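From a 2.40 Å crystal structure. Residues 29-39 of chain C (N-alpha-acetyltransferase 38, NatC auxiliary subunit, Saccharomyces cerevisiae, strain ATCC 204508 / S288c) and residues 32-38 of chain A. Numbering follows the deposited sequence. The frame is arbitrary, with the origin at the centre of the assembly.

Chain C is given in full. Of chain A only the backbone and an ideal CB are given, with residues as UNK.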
ATOM      1  N   VAL C  29     -25.509  -9.275  20.539  1.00 66.19           N
ATOM      2  CA  VAL C  29     -24.400 -10.152  20.190  1.00 63.84           C
ATOM      3  C   VAL C  29     -23.682 -10.674  21.427  1.00 64.95           C
ATOM      4  O   VAL C  29     -23.368 -11.862  21.510  1.00 66.18           O
ATOM      5  CB  VAL C  29     -23.421  -9.419  19.250  1.00 60.17           C
ATOM      6  CG1 VAL C  29     -22.141 -10.221  19.086  1.00 59.73           C
ATOM      7  CG2 VAL C  29     -24.069  -9.167  17.906  1.00 58.49           C
ATOM      8  N   ALA C  30     -23.409  -9.801  22.393  1.00 63.81           N
ATOM      9  CA  ALA C  30     -22.701 -10.218  23.595  1.00 62.46           C
ATOM     10  C   ALA C  30     -23.025  -9.263  24.735  1.00 62.72           C
ATOM     11  O   ALA C  30     -23.349  -8.093  24.515  1.00 59.91           O
ATOM     12  CB  ALA C  30     -21.186 -10.275  23.360  1.00 57.77           C
ATOM     13  N   VAL C  31     -22.938  -9.788  25.956  1.00 65.86           N
ATOM     14  CA  VAL C  31     -23.077  -9.007  27.180  1.00 68.77           C
ATOM     15  C   VAL C  31     -22.031  -9.510  28.167  1.00 70.26           C
ATOM     16  O   VAL C  31     -21.728 -10.707  28.205  1.00 68.91           O
ATOM     17  CB  VAL C  31     -24.506  -9.104  27.766  1.00 71.10           C
ATOM     18  CG1 VAL C  31     -24.858 -10.542  28.130  1.00 73.94           C
ATOM     19  CG2 VAL C  31     -24.666  -8.184  28.974  1.00 70.29           C
ATOM     20  N   ASP C  32     -21.453  -8.594  28.943  1.00 74.18           N
ATOM     21  CA  ASP C  32     -20.421  -8.935  29.911  1.00 78.75           C
ATOM     22  C   ASP C  32     -20.946  -8.740  31.335  1.00 82.37           C
ATOM     23  O   ASP C  32     -22.134  -8.481  31.556  1.00 82.04           O
ATOM     24  CB  ASP C  32     -19.149  -8.117  29.654  1.00 80.26           C
ATOM     25  CG  ASP C  32     -19.354  -6.623  29.846  1.00 83.76           C
ATOM     26  OD1 ASP C  32     -20.497  -6.195  30.106  1.00 85.31           O
ATOM     27  OD2 ASP C  32     -18.358  -5.876  29.730  1.00 84.19           O
ATOM     28  N   ALA C  33     -20.039  -8.855  32.307  1.00 85.01           N
ATOM     29  CA  ALA C  33     -20.437  -8.816  33.710  1.00 89.75           C
ATOM     30  C   ALA C  33     -20.901  -7.429  34.135  1.00 90.74           C
ATOM     31  O   ALA C  33     -21.721  -7.306  35.053  1.00 93.80           O
ATOM     32  CB  ALA C  33     -19.280  -9.281  34.594  1.00 90.95           C
ATOM     33  N   GLN C  34     -20.396  -6.380  33.488  1.00 88.52           N
ATOM     34  CA  GLN C  34     -20.749  -5.009  33.823  1.00 89.68           C
ATOM     35  C   GLN C  34     -21.901  -4.473  32.975  1.00 87.98           C
ATOM     36  O   GLN C  34     -22.099  -3.255  32.916  1.00 88.22           O
ATOM     37  CB  GLN C  34     -19.521  -4.108  33.688  1.00 91.91           C
ATOM     38  CG  GLN C  34     -18.325  -4.577  34.514  1.00 96.20           C
ATOM     39  CD  GLN C  34     -18.635  -4.674  36.002  1.00101.46           C
ATOM     40  OE1 GLN C  34     -18.418  -5.712  36.632  1.00103.19           O
ATOM     41  NE2 GLN C  34     -19.139  -3.587  36.570  1.00103.09           N
HETATM   42  N   MSE C  35     -22.657  -5.356  32.328  1.00 87.09           N
HETATM   43  CA  MSE C  35     -23.808  -5.000  31.496  1.00 86.00           C
HETATM   44  C   MSE C  35     -23.432  -4.124  30.299  1.00 81.09           C
HETATM   45  O   MSE C  35     -24.258  -3.353  29.810  1.00 79.47           O
HETATM   46  CB  MSE C  35     -24.893  -4.304  32.330  1.00 89.78           C
HETATM   47  CG  MSE C  35     -26.312  -4.618  31.870  1.00 90.63           C
HETATM   48 SE   MSE C  35     -27.699  -3.603  32.796  0.55 96.50          SE
HETATM   49  CE  MSE C  35     -27.429  -1.864  31.954  1.00 95.75           C
ATOM     50  N   ASN C  36     -22.191  -4.236  29.828  1.00 77.44           N
ATOM     51  CA  ASN C  36     -21.843  -3.656  28.537  1.00 73.91           C
ATOM     52  C   ASN C  36     -22.417  -4.534  27.434  1.00 70.51           C
ATOM     53  O   ASN C  36     -22.204  -5.750  27.426  1.00 71.83           O
ATOM     54  CB  ASN C  36     -20.327  -3.533  28.382  1.00 76.62           C
ATOM     55  CG  ASN C  36     -19.683  -2.745  29.506  1.00 81.93           C
ATOM     56  OD1 ASN C  36     -20.212  -1.726  29.948  1.00 84.33           O
ATOM     57  ND2 ASN C  36     -18.537  -3.222  29.983  1.00 83.79           N
ATOM     58  N   LEU C  37     -23.159  -3.930  26.510  1.00 68.15           N
ATOM     59  CA  LEU C  37     -23.816  -4.672  25.445  1.00 66.46           C
ATOM     60  C   LEU C  37     -23.124  -4.416  24.114  1.00 64.16           C
ATOM     61  O   LEU C  37     -22.623  -3.316  23.862  1.00 63.09           O
ATOM     62  CB  LEU C  37     -25.293  -4.290  25.327  1.00 66.64           C
ATOM     63  CG  LEU C  37     -26.102  -4.157  26.615  1.00 67.67           C
ATOM     64  CD1 LEU C  37     -27.415  -3.459  26.325  1.00 68.39           C
ATOM     65  CD2 LEU C  37     -26.345  -5.517  27.237  1.00 68.75           C
ATOM     66  N   LEU C  38     -23.096  -5.442  23.270  1.00 62.32           N
ATOM     67  CA  LEU C  38     -22.652  -5.322  21.889  1.00 61.06           C
ATOM     68  C   LEU C  38     -23.818  -5.697  20.988  1.00 62.53           C
ATOM     69  O   LEU C  38     -24.372  -6.793  21.111  1.00 63.89           O
ATOM     70  CB  LEU C  38     -21.442  -6.219  21.607  1.00 59.59           C
ATOM     71  CG  LEU C  38     -20.791  -6.097  20.226  1.00 57.08           C
ATOM     72  CD1 LEU C  38     -20.192  -4.713  20.025  1.00 55.73           C
ATOM     73  CD2 LEU C  38     -19.735  -7.180  20.029  1.00 55.81           C
ATOM     74  N   LEU C  39     -24.195  -4.784  20.097  1.00 64.73           N
ATOM     75  CA  LEU C  39     -25.366  -4.953  19.249  1.00 67.31           C
ATOM     76  C   LEU C  39     -24.970  -4.896  17.780  1.00 68.59           C
ATOM     77  O   LEU C  39     -24.109  -4.101  17.388  1.00 68.18           O
ATOM     78  CB  LEU C  39     -26.414  -3.874  19.544  1.00 68.21           C
ATOM     79  CG  LEU C  39     -26.994  -3.806  20.956  1.00 71.49           C
ATOM     80  CD1 LEU C  39     -27.805  -2.532  21.130  1.00 72.57           C
ATOM     81  CD2 LEU C  39     -27.852  -5.023  21.242  1.00 72.90           C
TER
ATOM     82  N   UNK A  32     -13.098   0.363  21.288  1.00 71.37           N
ATOM     83  CA  UNK A  32     -14.314   0.167  22.057  1.00 71.30           C
ATOM     84  C   UNK A  32     -14.034  -0.732  23.258  1.00 67.38           C
ATOM     85  O   UNK A  32     -12.956  -1.315  23.394  1.00 63.98           O
ATOM     86  CB  UNK A  32     -15.416  -0.432  21.180  1.00 71.30           C
ATOM     87  N   UNK A  33     -15.026  -0.834  24.144  1.00 67.74           N
ATOM     88  CA  UNK A  33     -14.902  -1.720  25.300  1.00 64.60           C
ATOM     89  C   UNK A  33     -14.672  -3.156  24.847  1.00 62.10           C
ATOM     90  O   UNK A  33     -13.914  -3.908  25.471  1.00 60.80           O
ATOM     91  CB  UNK A  33     -16.150  -1.635  26.181  1.00 64.60           C
ATOM     92  N   UNK A  34     -15.305  -3.555  23.744  1.00 61.61           N
ATOM     93  CA  UNK A  34     -15.184  -4.930  23.280  1.00 59.98           C
ATOM     94  C   UNK A  34     -13.880  -5.200  22.540  1.00 57.86           C
ATOM     95  O   UNK A  34     -13.538  -6.368  22.331  1.00 58.43           O
ATOM     96  CB  UNK A  34     -16.366  -5.272  22.371  1.00 59.98           C
ATOM     97  N   UNK A  35     -13.138  -4.162  22.156  1.00 57.93           N
ATOM     98  CA  UNK A  35     -11.754  -4.374  21.744  1.00 55.96           C
ATOM     99  C   UNK A  35     -10.923  -4.823  22.938  1.00 56.07           C
ATOM    100  O   UNK A  35     -10.144  -5.779  22.855  1.00 55.27           O
ATOM    101  CB  UNK A  35     -11.167  -3.101  21.130  1.00 55.96           C
ATOM    102  N   UNK A  36     -11.102  -4.149  24.078  1.00 58.61           N
ATOM    103  CA  UNK A  36     -10.375  -4.525  25.288  1.00 58.89           C
ATOM    104  C   UNK A  36     -10.853  -5.865  25.825  1.00 63.28           C
ATOM    105  O   UNK A  36     -10.064  -6.633  26.385  1.00 65.31           O
ATOM    106  CB  UNK A  36     -10.531  -3.446  26.361  1.00 58.89           C
ATOM    107  N   UNK A  37     -12.141  -6.164  25.661  1.00 65.32           N
ATOM    108  CA  UNK A  37     -12.672  -7.420  26.171  1.00 68.21           C
ATOM    109  C   UNK A  37     -12.236  -8.598  25.310  1.00 65.95           C
ATOM    110  O   UNK A  37     -12.130  -9.723  25.809  1.00 65.70           O
ATOM    111  CB  UNK A  37     -14.199  -7.359  26.243  1.00 68.21           C
ATOM    112  N   UNK A  38     -11.975  -8.358  24.022  1.00 64.27           N
ATOM    113  CA  UNK A  38     -11.445  -9.410  23.160  1.00 61.98           C
ATOM    114  C   UNK A  38     -10.059  -9.846  23.616  1.00 57.77           C
ATOM    115  O   UNK A  38      -9.734 -11.039  23.593  1.00 57.09           O
ATOM    116  CB  UNK A  38     -11.395  -8.934  21.707  1.00 61.98           C
TER

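Chain C folds back on itself here: strand 29-32 runs into a type I turn from C:Asp32 to C:Met35, and strand 37-39 returns beside it. Chain A meets this hairpin with a helix, 33-38, whose axis lies at 78° to strand 29-32 with a closest approach of 11.1 Å. That separation leaves room for long side chains between the two backbones.

Position 32 comes right before the helix, with phi/psi of -77/171, and its ideal CB has nothing of chain C within 5.5 Å. The local need is for a cap on the free amides of the first turn, which serine, threonine, aspartate or asparagine could supply. The residue is A:Ser32; its OG accepts from the N atoms of the residues at 34 and 35, each at 3.4 Å and each bond weak.

Position 33 is helical (-59/-36) and its CA-to-CB bond points toward chain C. The ideal CB stands 4.8 Å from ND2 of C:Asn36, too near for a bulky group aimed straight at the amide but suitable for a medium aliphatic or a small polar residue. A:Ile33 is found, in rotamer m at chi1 and t at chi2, and its CG2 packs 3.6 Å from C:Asn36 ND2.

Position 34 offers the richest evidence. Its CB points toward the hairpin and lies 4.5 Å from C:Leu38 CD1. Farther along, the carbonyl oxygens of C:Ala30 and C:Asn36 mark a polar end to a lane lined by C:Ala30 CB and C:Leu38 CB. A long, flat side chain with a donor at its tip would fit well; a long aliphatic chain could fill the lane but would give C:Asn36 O, which has only a weak bond from C:Asp32 N within chain C, no donor from chain A. The residue is A:Tyr34, of which chain C covers more area than of any other residue in the stretch, 127 Å². Its OH donates to C:Asn36 O at 2.7 Å, with that oxygen at the ring edge. C:Leu38 CB sits over one face, 3.8 Å from the ring centroid and 17° off the normal, a CH-pi contact, while C:Ala30 CB lies 3.8 Å from CE1 of A:Tyr34.

Positions 35 and 36 are out of reach of chain C, so its atoms set no preference beyond helix compatibility; many residues would do. They are A:Val35, at chi1 t, and A:Tyr36, whose OH is hydrogen-bonded elsewhere in the structure.

Position 37 points toward chain C again. C:Asp32 OD2 lies about 5.6 Å from the ideal CB of position 37, which favours a long basic residue, lysine or arginine. A:Arg37 answers with NE 3.0 Å from C:Asp32 OD2, a salt bridge. The oxygen lies over a guanidinium face, well out of its plane, so the attraction is of charges alone. The same carboxylate is held from its own side: OD1 of C:Asp32 accepts from C:Asn36 N at 2.6 Å, and its OD2 from C:Asn36 ND2 at 2.7 Å.

Position 38 is out of reach, and chain C leaves its choice open. A:Tyr38 occupies it, at chi1 t.

Chain A (32-38) SIYVYRY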
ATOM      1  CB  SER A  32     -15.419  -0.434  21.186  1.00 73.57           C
ATOM      2  OG  SER A  32     -15.156  -1.794  20.885  1.00 72.41           O
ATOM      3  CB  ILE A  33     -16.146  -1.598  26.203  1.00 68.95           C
ATOM      4  CG1 ILE A  33     -16.144  -0.255  26.943  1.00 72.81           C
ATOM      5  CG2 ILE A  33     -16.222  -2.749  27.202  1.00 67.52           C
ATOM      6  CD1 ILE A  33     -17.321  -0.069  27.890  1.00 76.82           C
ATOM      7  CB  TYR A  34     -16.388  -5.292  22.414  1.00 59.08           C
ATOM      8  CG  TYR A  34     -17.538  -5.780  23.254  1.00 61.54           C
ATOM      9  CD1 TYR A  34     -17.656  -7.125  23.581  1.00 59.87           C
ATOM     10  CD2 TYR A  34     -18.481  -4.895  23.758  1.00 66.66           C
ATOM     11  CE1 TYR A  34     -18.696  -7.580  24.365  1.00 66.40           C
ATOM     12  CE2 TYR A  34     -19.525  -5.339  24.542  1.00 70.39           C
ATOM     13  CZ  TYR A  34     -19.629  -6.682  24.842  1.00 70.77           C
ATOM     14  OH  TYR A  34     -20.671  -7.121  25.624  1.00 75.43           O
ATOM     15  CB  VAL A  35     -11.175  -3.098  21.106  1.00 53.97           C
ATOM     16  CG1 VAL A  35      -9.741  -3.338  20.658  1.00 53.14           C
ATOM     17  CG2 VAL A  35     -12.030  -2.646  19.938  1.00 54.39           C
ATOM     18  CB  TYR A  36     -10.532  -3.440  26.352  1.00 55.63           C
ATOM     19  CG  TYR A  36      -9.865  -2.134  25.995  1.00 53.57           C
ATOM     20  CD1 TYR A  36      -8.506  -1.947  26.206  1.00 49.42           C
ATOM     21  CD2 TYR A  36     -10.594  -1.088  25.446  1.00 56.24           C
ATOM     22  CE1 TYR A  36      -7.890  -0.755  25.880  1.00 51.34           C
ATOM     23  CE2 TYR A  36      -9.986   0.109  25.116  1.00 58.14           C
ATOM     24  CZ  TYR A  36      -8.634   0.270  25.334  1.00 56.57           C
ATOM     25  OH  TYR A  36      -8.019   1.457  25.010  1.00 59.56           O
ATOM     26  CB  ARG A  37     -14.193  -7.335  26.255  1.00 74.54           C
ATOM     27  CG  ARG A  37     -14.782  -8.187  27.347  1.00 81.36           C
ATOM     28  CD  ARG A  37     -15.938  -7.493  28.039  1.00 89.81           C
ATOM     29  NE  ARG A  37     -15.496  -6.482  28.995  1.00 93.86           N
ATOM     30  CZ  ARG A  37     -15.160  -6.742  30.254  1.00 96.59           C
ATOM     31  NH1 ARG A  37     -15.202  -7.987  30.710  1.00 98.09           N
ATOM     32  NH2 ARG A  37     -14.778  -5.760  31.059  1.00 97.47           N
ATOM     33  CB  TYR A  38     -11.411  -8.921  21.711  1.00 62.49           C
ATOM     34  CG  TYR A  38     -10.446  -9.664  20.811  1.00 63.43           C
ATOM     35  CD1 TYR A  38     -10.759 -10.919  20.308  1.00 65.52           C
ATOM     36  CD2 TYR A  38      -9.228  -9.099  20.452  1.00 64.21           C
ATOM     37  CE1 TYR A  38      -9.884 -11.596  19.480  1.00 67.26           C
ATOM     38  CE2 TYR A  38      -8.346  -9.767  19.625  1.00 66.88           C
ATOM     39  CZ  TYR A  38      -8.679 -11.013  19.142  1.00 69.96           C
ATOM     40  OH  TYR A  38      -7.800 -11.677  18.319  1.00 73.90           O
TER
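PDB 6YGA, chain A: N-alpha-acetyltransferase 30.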